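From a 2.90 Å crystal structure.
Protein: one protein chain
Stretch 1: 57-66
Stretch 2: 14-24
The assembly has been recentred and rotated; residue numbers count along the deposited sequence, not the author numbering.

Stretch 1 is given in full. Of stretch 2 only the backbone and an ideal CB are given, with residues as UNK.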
ATOM      1  N   PRO A  57      20.786  -1.088   9.227  1.00 59.81           N
ATOM      2  CA  PRO A  57      20.987   0.345   9.504  1.00 60.80           C
ATOM      3  C   PRO A  57      20.628   1.239   8.312  1.00 55.01           C
ATOM      4  O   PRO A  57      20.111   2.329   8.521  1.00 49.58           O
ATOM      5  CB  PRO A  57      22.494   0.448   9.780  1.00 45.58           C
ATOM      6  CG  PRO A  57      22.994  -0.923   9.863  1.00 53.18           C
ATOM      7  CD  PRO A  57      22.071  -1.791   9.086  1.00 48.13           C
ATOM      8  N   VAL A  58      20.933   0.787   7.094  1.00 49.33           N
ATOM      9  CA  VAL A  58      20.566   1.508   5.889  1.00 50.53           C
ATOM     10  C   VAL A  58      19.060   1.738   5.850  1.00 55.70           C
ATOM     11  O   VAL A  58      18.598   2.851   5.568  1.00 56.68           O
ATOM     12  CB  VAL A  58      21.000   0.741   4.617  1.00 48.76           C
ATOM     13  CG1 VAL A  58      20.213   1.210   3.385  1.00 39.14           C
ATOM     14  CG2 VAL A  58      22.480   0.882   4.394  1.00 44.97           C
ATOM     15  N   TYR A  59      18.293   0.695   6.145  1.00 46.56           N
ATOM     16  CA  TYR A  59      16.843   0.843   6.211  1.00 48.51           C
ATOM     17  C   TYR A  59      16.409   1.883   7.260  1.00 52.61           C
ATOM     18  O   TYR A  59      15.538   2.713   6.996  1.00 50.54           O
ATOM     19  CB  TYR A  59      16.187  -0.499   6.473  1.00 40.50           C
ATOM     20  CG  TYR A  59      14.688  -0.474   6.540  1.00 42.07           C
ATOM     21  CD1 TYR A  59      14.030  -0.219   7.737  1.00 45.48           C
ATOM     22  CD2 TYR A  59      13.925  -0.740   5.414  1.00 48.57           C
ATOM     23  CE1 TYR A  59      12.650  -0.204   7.806  1.00 49.34           C
ATOM     24  CE2 TYR A  59      12.535  -0.746   5.477  1.00 52.83           C
ATOM     25  CZ  TYR A  59      11.907  -0.474   6.673  1.00 54.65           C
ATOM     26  OH  TYR A  59      10.532  -0.469   6.727  1.00 61.39           O
ATOM     27  N   GLU A  60      17.019   1.859   8.440  1.00 49.94           N
ATOM     28  CA  GLU A  60      16.673   2.856   9.447  1.00 50.49           C
ATOM     29  C   GLU A  60      16.897   4.269   8.928  1.00 51.07           C
ATOM     30  O   GLU A  60      16.079   5.154   9.155  1.00 53.81           O
ATOM     31  CB  GLU A  60      17.450   2.646  10.740  1.00 48.78           C
ATOM     32  CG  GLU A  60      16.963   1.466  11.513  1.00 71.39           C
ATOM     33  CD  GLU A  60      17.783   1.211  12.756  1.00 89.38           C
ATOM     34  OE1 GLU A  60      18.459   2.180  13.224  1.00 89.95           O
ATOM     35  OE2 GLU A  60      17.735   0.040  13.243  1.00 90.31           O
ATOM     36  N   PHE A  61      18.007   4.469   8.230  1.00 44.81           N
ATOM     37  CA  PHE A  61      18.311   5.770   7.693  1.00 49.09           C
ATOM     38  C   PHE A  61      17.213   6.274   6.756  1.00 51.76           C
ATOM     39  O   PHE A  61      16.690   7.391   6.928  1.00 57.72           O
ATOM     40  CB  PHE A  61      19.635   5.774   6.948  1.00 45.57           C
ATOM     41  CG  PHE A  61      19.797   6.972   6.098  1.00 47.94           C
ATOM     42  CD1 PHE A  61      20.233   8.162   6.658  1.00 52.58           C
ATOM     43  CD2 PHE A  61      19.436   6.938   4.752  1.00 49.08           C
ATOM     44  CE1 PHE A  61      20.349   9.297   5.894  1.00 55.14           C
ATOM     45  CE2 PHE A  61      19.543   8.069   3.977  1.00 55.08           C
ATOM     46  CZ  PHE A  61      20.001   9.258   4.549  1.00 50.84           C
ATOM     47  N   HIS A  62      16.885   5.459   5.761  1.00 39.44           N
ATOM     48  CA  HIS A  62      15.869   5.836   4.800  1.00 44.64           C
ATOM     49  C   HIS A  62      14.504   6.044   5.443  1.00 51.60           C
ATOM     50  O   HIS A  62      13.713   6.861   5.010  1.00 61.93           O
ATOM     51  CB  HIS A  62      15.802   4.820   3.674  1.00 43.04           C
ATOM     52  CG  HIS A  62      17.031   4.813   2.818  1.00 48.21           C
ATOM     53  ND1 HIS A  62      17.285   5.784   1.877  1.00 50.68           N
ATOM     54  CD2 HIS A  62      18.093   3.976   2.788  1.00 51.76           C
ATOM     55  CE1 HIS A  62      18.444   5.539   1.295  1.00 59.76           C
ATOM     56  NE2 HIS A  62      18.954   4.443   1.827  1.00 55.28           N
ATOM     57  N   ARG A  63      14.236   5.325   6.508  1.00 48.65           N
ATOM     58  CA  ARG A  63      12.974   5.508   7.167  1.00 50.15           C
ATOM     59  C   ARG A  63      12.852   6.845   7.848  1.00 49.68           C
ATOM     60  O   ARG A  63      11.779   7.439   7.861  1.00 59.41           O
ATOM     61  CB  ARG A  63      12.735   4.383   8.142  1.00 52.58           C
ATOM     62  CG  ARG A  63      11.942   3.324   7.479  1.00 48.66           C
ATOM     63  CD  ARG A  63      10.502   3.733   7.413  1.00 52.19           C
ATOM     64  NE  ARG A  63       9.771   2.507   7.619  1.00 56.13           N
ATOM     65  CZ  ARG A  63       8.944   2.262   8.619  1.00 54.51           C
ATOM     66  NH1 ARG A  63       8.642   3.186   9.512  1.00 48.53           N
ATOM     67  NH2 ARG A  63       8.392   1.070   8.700  1.00 75.99           N
ATOM     68  N   GLY A  64      13.950   7.324   8.403  1.00 43.74           N
ATOM     69  CA  GLY A  64      13.937   8.618   9.045  1.00 49.92           C
ATOM     70  C   GLY A  64      13.835   9.687   7.982  1.00 58.91           C
ATOM     71  O   GLY A  64      13.148  10.690   8.148  1.00 57.77           O
ATOM     72  N   PHE A  65      14.529   9.458   6.879  1.00 56.91           N
ATOM     73  CA  PHE A  65      14.501  10.374   5.762  1.00 51.35           C
ATOM     74  C   PHE A  65      13.098  10.479   5.174  1.00 53.11           C
ATOM     75  O   PHE A  65      12.591  11.573   4.919  1.00 52.08           O
ATOM     76  CB  PHE A  65      15.466   9.884   4.696  1.00 48.85           C
ATOM     77  CG  PHE A  65      15.567  10.787   3.524  1.00 52.31           C
ATOM     78  CD1 PHE A  65      15.727  12.146   3.702  1.00 53.11           C
ATOM     79  CD2 PHE A  65      15.497  10.283   2.235  1.00 51.99           C
ATOM     80  CE1 PHE A  65      15.824  12.996   2.611  1.00 54.87           C
ATOM     81  CE2 PHE A  65      15.595  11.127   1.144  1.00 51.98           C
ATOM     82  CZ  PHE A  65      15.767  12.487   1.336  1.00 50.63           C
ATOM     83  N   LEU A  66      12.472   9.333   4.950  1.00 46.64           N
ATOM     84  CA  LEU A  66      11.155   9.321   4.351  1.00 45.72           C
ATOM     85  C   LEU A  66      10.199  10.058   5.254  1.00 46.44           C
ATOM     86  O   LEU A  66       9.345  10.809   4.805  1.00 53.64           O
ATOM     87  CB  LEU A  66      10.665   7.894   4.139  1.00 40.50           C
ATOM     88  CG  LEU A  66       9.199   7.750   3.707  1.00 40.96           C
ATOM     89  CD1 LEU A  66       8.967   8.462   2.406  1.00 32.68           C
ATOM     90  CD2 LEU A  66       8.787   6.281   3.581  1.00 33.13           C
ATOM     91  N   UNK A  14       9.078  13.669  -6.697  1.00 49.76           N
ATOM     92  CA  UNK A  14       9.811  12.547  -7.274  1.00 47.30           C
ATOM     93  C   UNK A  14      10.707  11.881  -6.212  1.00 56.27           C
ATOM     94  O   UNK A  14      10.804  10.657  -6.147  1.00 48.53           O
ATOM     95  CB  UNK A  14      10.651  13.019  -8.463  1.00 47.30           C
ATOM     96  N   UNK A  15      11.352  12.688  -5.370  1.00 52.61           N
ATOM     97  CA  UNK A  15      12.159  12.150  -4.279  1.00 44.61           C
ATOM     98  C   UNK A  15      11.303  11.305  -3.340  1.00 47.86           C
ATOM     99  O   UNK A  15      11.649  10.182  -2.985  1.00 50.64           O
ATOM    100  CB  UNK A  15      12.835  13.283  -3.504  1.00 44.61           C
ATOM    101  N   UNK A  16      10.165  11.847  -2.954  1.00 48.47           N
ATOM    102  CA  UNK A  16       9.268  11.157  -2.051  1.00 45.36           C
ATOM    103  C   UNK A  16       8.736   9.859  -2.635  1.00 45.05           C
ATOM    104  O   UNK A  16       8.877   8.804  -2.039  1.00 46.43           O
ATOM    105  CB  UNK A  16       8.101  12.073  -1.678  1.00 45.36           C
ATOM    106  N   UNK A  17       8.109   9.940  -3.796  1.00 44.50           N
ATOM    107  CA  UNK A  17       7.507   8.754  -4.386  1.00 41.88           C
ATOM    108  C   UNK A  17       8.537   7.658  -4.587  1.00 51.90           C
ATOM    109  O   UNK A  17       8.259   6.490  -4.330  1.00 59.37           O
ATOM    110  CB  UNK A  17       6.841   9.100  -5.719  1.00 41.88           C
ATOM    111  N   UNK A  18       9.726   8.026  -5.037  1.00 44.85           N
ATOM    112  CA  UNK A  18      10.746   7.021  -5.250  1.00 45.75           C
ATOM    113  C   UNK A  18      11.341   6.483  -3.947  1.00 48.33           C
ATOM    114  O   UNK A  18      11.778   5.343  -3.897  1.00 57.67           O
ATOM    115  CB  UNK A  18      11.859   7.603  -6.124  1.00 45.75           C
ATOM    116  N   UNK A  19      11.352   7.291  -2.896  1.00 47.08           N
ATOM    117  CA  UNK A  19      11.805   6.807  -1.588  1.00 48.85           C
ATOM    118  C   UNK A  19      10.892   5.708  -1.013  1.00 50.10           C
ATOM    119  O   UNK A  19      11.391   4.689  -0.524  1.00 42.78           O
ATOM    120  CB  UNK A  19      11.881   7.977  -0.605  1.00 48.85           C
ATOM    121  N   UNK A  20       9.572   5.936  -1.071  1.00 44.42           N
ATOM    122  CA  UNK A  20       8.574   4.976  -0.603  1.00 48.59           C
ATOM    123  C   UNK A  20       8.769   3.608  -1.269  1.00 51.65           C
ATOM    124  O   UNK A  20       8.789   2.587  -0.587  1.00 57.40           O
ATOM    125  CB  UNK A  20       7.164   5.501  -0.880  1.00 48.59           C
ATOM    126  N   UNK A  21       8.936   3.592  -2.591  1.00 44.52           N
ATOM    127  CA  UNK A  21       9.148   2.353  -3.322  1.00 47.19           C
ATOM    128  C   UNK A  21      10.445   1.657  -2.926  1.00 53.58           C
ATOM    129  O   UNK A  21      10.488   0.440  -2.782  1.00 55.25           O
ATOM    130  CB  UNK A  21       9.150   2.632  -4.826  1.00 47.19           C
ATOM    131  N   UNK A  22      11.519   2.422  -2.790  1.00 50.13           N
ATOM    132  CA  UNK A  22      12.823   1.826  -2.549  1.00 46.73           C
ATOM    133  C   UNK A  22      12.770   1.142  -1.200  1.00 53.96           C
ATOM    134  O   UNK A  22      13.361   0.076  -1.012  1.00 60.64           O
ATOM    135  CB  UNK A  22      13.942   2.868  -2.602  1.00 46.73           C
ATOM    136  N   UNK A  23      12.012   1.736  -0.281  1.00 46.19           N
ATOM    137  CA  UNK A  23      11.819   1.171   1.051  1.00 40.87           C
ATOM    138  C   UNK A  23      11.095  -0.167   1.018  1.00 50.30           C
ATOM    139  O   UNK A  23      11.566  -1.144   1.605  1.00 60.98           O
ATOM    140  CB  UNK A  23      11.040   2.154   1.927  1.00 40.87           C
ATOM    141  N   UNK A  24       9.965  -0.217   0.319  1.00 49.96           N
ATOM    142  CA  UNK A  24       9.262  -1.464   0.091  1.00 42.83           C
ATOM    143  C   UNK A  24      10.204  -2.521  -0.542  1.00 54.21           C
ATOM    144  O   UNK A  24      10.073  -3.711  -0.273  1.00 58.39           O
ATOM    145  CB  UNK A  24       8.046  -1.219  -0.805  1.00 42.83           C
TER

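Both stretches are helical, and their axes run nearly antiparallel at 147° with a closest approach of 10.2 Å, so the low numbers of stretch 2 lie near Leu 66 and the high ones near Tyr 59. Helical phi/psi values throughout stretch 2 make proline or glycine unlikely but do not otherwise discriminate.

Position 14 is out of reach of stretch 1, which therefore sets no preference; it is Glu 14. At 15, CA-to-CB points toward stretch 1, but no atom lies within 5.5 Å of the ideal CB, and the Phe 65 ring is the apolar surface on offer. A branched or long apolar chain would suit. It is Ile 15, whose CG2 comes 4.2 Å from Phe 65 CZ.

Position 16 points sideways, so only a chain long enough to bend back could touch Leu 66; leucine or methionine would serve. Leu 16 places CD1 3.5 Å from Leu 66 CD1. Position 17 points away and 18 is out of reach, leaving both undetermined; they are Ala 17 and Thr 18, the latter bonding through OG1 to Glu 14 O (2.7 Å).

Position 19 faces stretch 1 closely: the ideal CB is 4.2 Å from Leu 66 CD1 and 5.1 Å from Phe 65 CD2. Beyond it lies His 62 ND1, a possible donor, so an acceptor such as glutamate or glutamine is attractive, although an apolar chain could also pack on Leu 66. Glu 19 accepts a hydrogen bond at OE2 from His 62 ND1 (2.7 Å, 146°), approaching near the imidazole plane, while its CG packs 4.0 Å from Leu 66 CB.

Position 20 points sideways, its ideal CB 4.8 Å from Leu 66 CD1, favouring a chain with an aliphatic base. Arg 20 supplies one, with CG 4.0 Å from Leu 66 CD2. Position 21 is out of reach; it is Thr 21.

Position 22 points toward stretch 1 with nothing within 5.5 Å of the ideal CB, leaving space for a large side chain near His 62. Tyr 22 turns its ring edge to the His 62 face, centroids 4.5 Å apart and planes at 74°; its OH lies 3.7 Å from Val 58 CG1.

At 23, the ideal CB is 4.8 Å from Tyr 59 CE2 and 5.0 Å from Leu 66 CD2, above a hollow that also includes His 62 and Arg 63. Leucine, isoleucine or methionine could enter. Leu 23 is the knob: CD1 is 3.4 Å from Leu 66 CD2, and CD2 is 3.7 Å from Tyr 59 CE2. Position 24 points away, and Lys 24 makes no contact with stretch 1.

Stretch 2 (14-24) EILATERTYLK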
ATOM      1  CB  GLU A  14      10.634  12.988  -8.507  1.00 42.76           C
ATOM      2  CG  GLU A  14       9.813  13.277  -9.795  1.00 40.69           C
ATOM      3  CD  GLU A  14      10.581  14.101 -10.868  1.00 67.70           C
ATOM      4  OE1 GLU A  14      11.795  14.356 -10.678  1.00 68.06           O
ATOM      5  OE2 GLU A  14       9.980  14.486 -11.913  1.00 61.43           O
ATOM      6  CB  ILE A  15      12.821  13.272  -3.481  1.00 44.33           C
ATOM      7  CG1 ILE A  15      13.907  13.958  -4.310  1.00 46.79           C
ATOM      8  CG2 ILE A  15      13.473  12.756  -2.193  1.00 38.30           C
ATOM      9  CD1 ILE A  15      14.448  15.181  -3.587  1.00 50.78           C
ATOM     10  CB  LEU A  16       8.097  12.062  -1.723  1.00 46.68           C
ATOM     11  CG  LEU A  16       7.090  11.400  -0.799  1.00 46.36           C
ATOM     12  CD1 LEU A  16       7.804  11.101   0.469  1.00 53.85           C
ATOM     13  CD2 LEU A  16       5.940  12.313  -0.517  1.00 35.18           C
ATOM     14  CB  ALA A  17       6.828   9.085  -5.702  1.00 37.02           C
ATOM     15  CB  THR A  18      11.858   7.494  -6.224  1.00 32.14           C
ATOM     16  OG1 THR A  18      12.557   8.618  -5.680  1.00 39.29           O
ATOM     17  CG2 THR A  18      11.266   7.834  -7.563  1.00 37.78           C
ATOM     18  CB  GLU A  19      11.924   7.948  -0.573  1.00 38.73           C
ATOM     19  CG  GLU A  19      12.689   7.560   0.680  1.00 40.82           C
ATOM     20  CD  GLU A  19      14.216   7.481   0.443  1.00 52.28           C
ATOM     21  OE1 GLU A  19      14.686   7.783  -0.681  1.00 54.75           O
ATOM     22  OE2 GLU A  19      14.950   7.117   1.388  1.00 48.04           O
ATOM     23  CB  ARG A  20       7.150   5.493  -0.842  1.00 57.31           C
ATOM     24  CG  ARG A  20       6.346   5.836   0.414  1.00 76.73           C
ATOM     25  CD  ARG A  20       4.846   6.064   0.141  1.00 95.08           C
ATOM     26  NE  ARG A  20       4.398   7.440   0.420  1.00116.77           N
ATOM     27  CZ  ARG A  20       4.079   8.353  -0.507  1.00126.37           C
ATOM     28  NH1 ARG A  20       4.158   8.054  -1.801  1.00133.53           N
ATOM     29  NH2 ARG A  20       3.676   9.569  -0.142  1.00118.83           N
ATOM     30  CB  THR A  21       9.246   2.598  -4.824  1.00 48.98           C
ATOM     31  OG1 THR A  21       8.047   3.196  -5.276  1.00 49.74           O
ATOM     32  CG2 THR A  21       9.424   1.278  -5.568  1.00 61.94           C
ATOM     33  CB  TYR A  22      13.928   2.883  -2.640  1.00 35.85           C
ATOM     34  CG  TYR A  22      15.210   2.575  -1.918  1.00 37.22           C
ATOM     35  CD1 TYR A  22      16.118   1.675  -2.429  1.00 43.10           C
ATOM     36  CD2 TYR A  22      15.524   3.213  -0.730  1.00 43.57           C
ATOM     37  CE1 TYR A  22      17.300   1.398  -1.759  1.00 52.59           C
ATOM     38  CE2 TYR A  22      16.694   2.947  -0.055  1.00 43.42           C
ATOM     39  CZ  TYR A  22      17.575   2.039  -0.572  1.00 54.98           C
ATOM     40  OH  TYR A  22      18.747   1.783   0.090  1.00 70.25           O
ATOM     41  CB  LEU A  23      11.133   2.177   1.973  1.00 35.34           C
ATOM     42  CG  LEU A  23      12.192   3.113   2.560  1.00 44.73           C
ATOM     43  CD1 LEU A  23      11.597   4.373   3.067  1.00 44.93           C
ATOM     44  CD2 LEU A  23      12.983   2.436   3.658  1.00 46.91           C
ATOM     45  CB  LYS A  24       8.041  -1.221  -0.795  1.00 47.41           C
ATOM     46  CG  LYS A  24       6.825  -0.623  -0.092  1.00 68.77           C
ATOM     47  CD  LYS A  24       5.627  -1.604  -0.104  1.00 94.55           C
ATOM     48  CE  LYS A  24       4.595  -1.305   1.008  1.00111.32           C
ATOM     49  NZ  LYS A  24       3.813  -0.040   0.785  1.00115.25           N
TER
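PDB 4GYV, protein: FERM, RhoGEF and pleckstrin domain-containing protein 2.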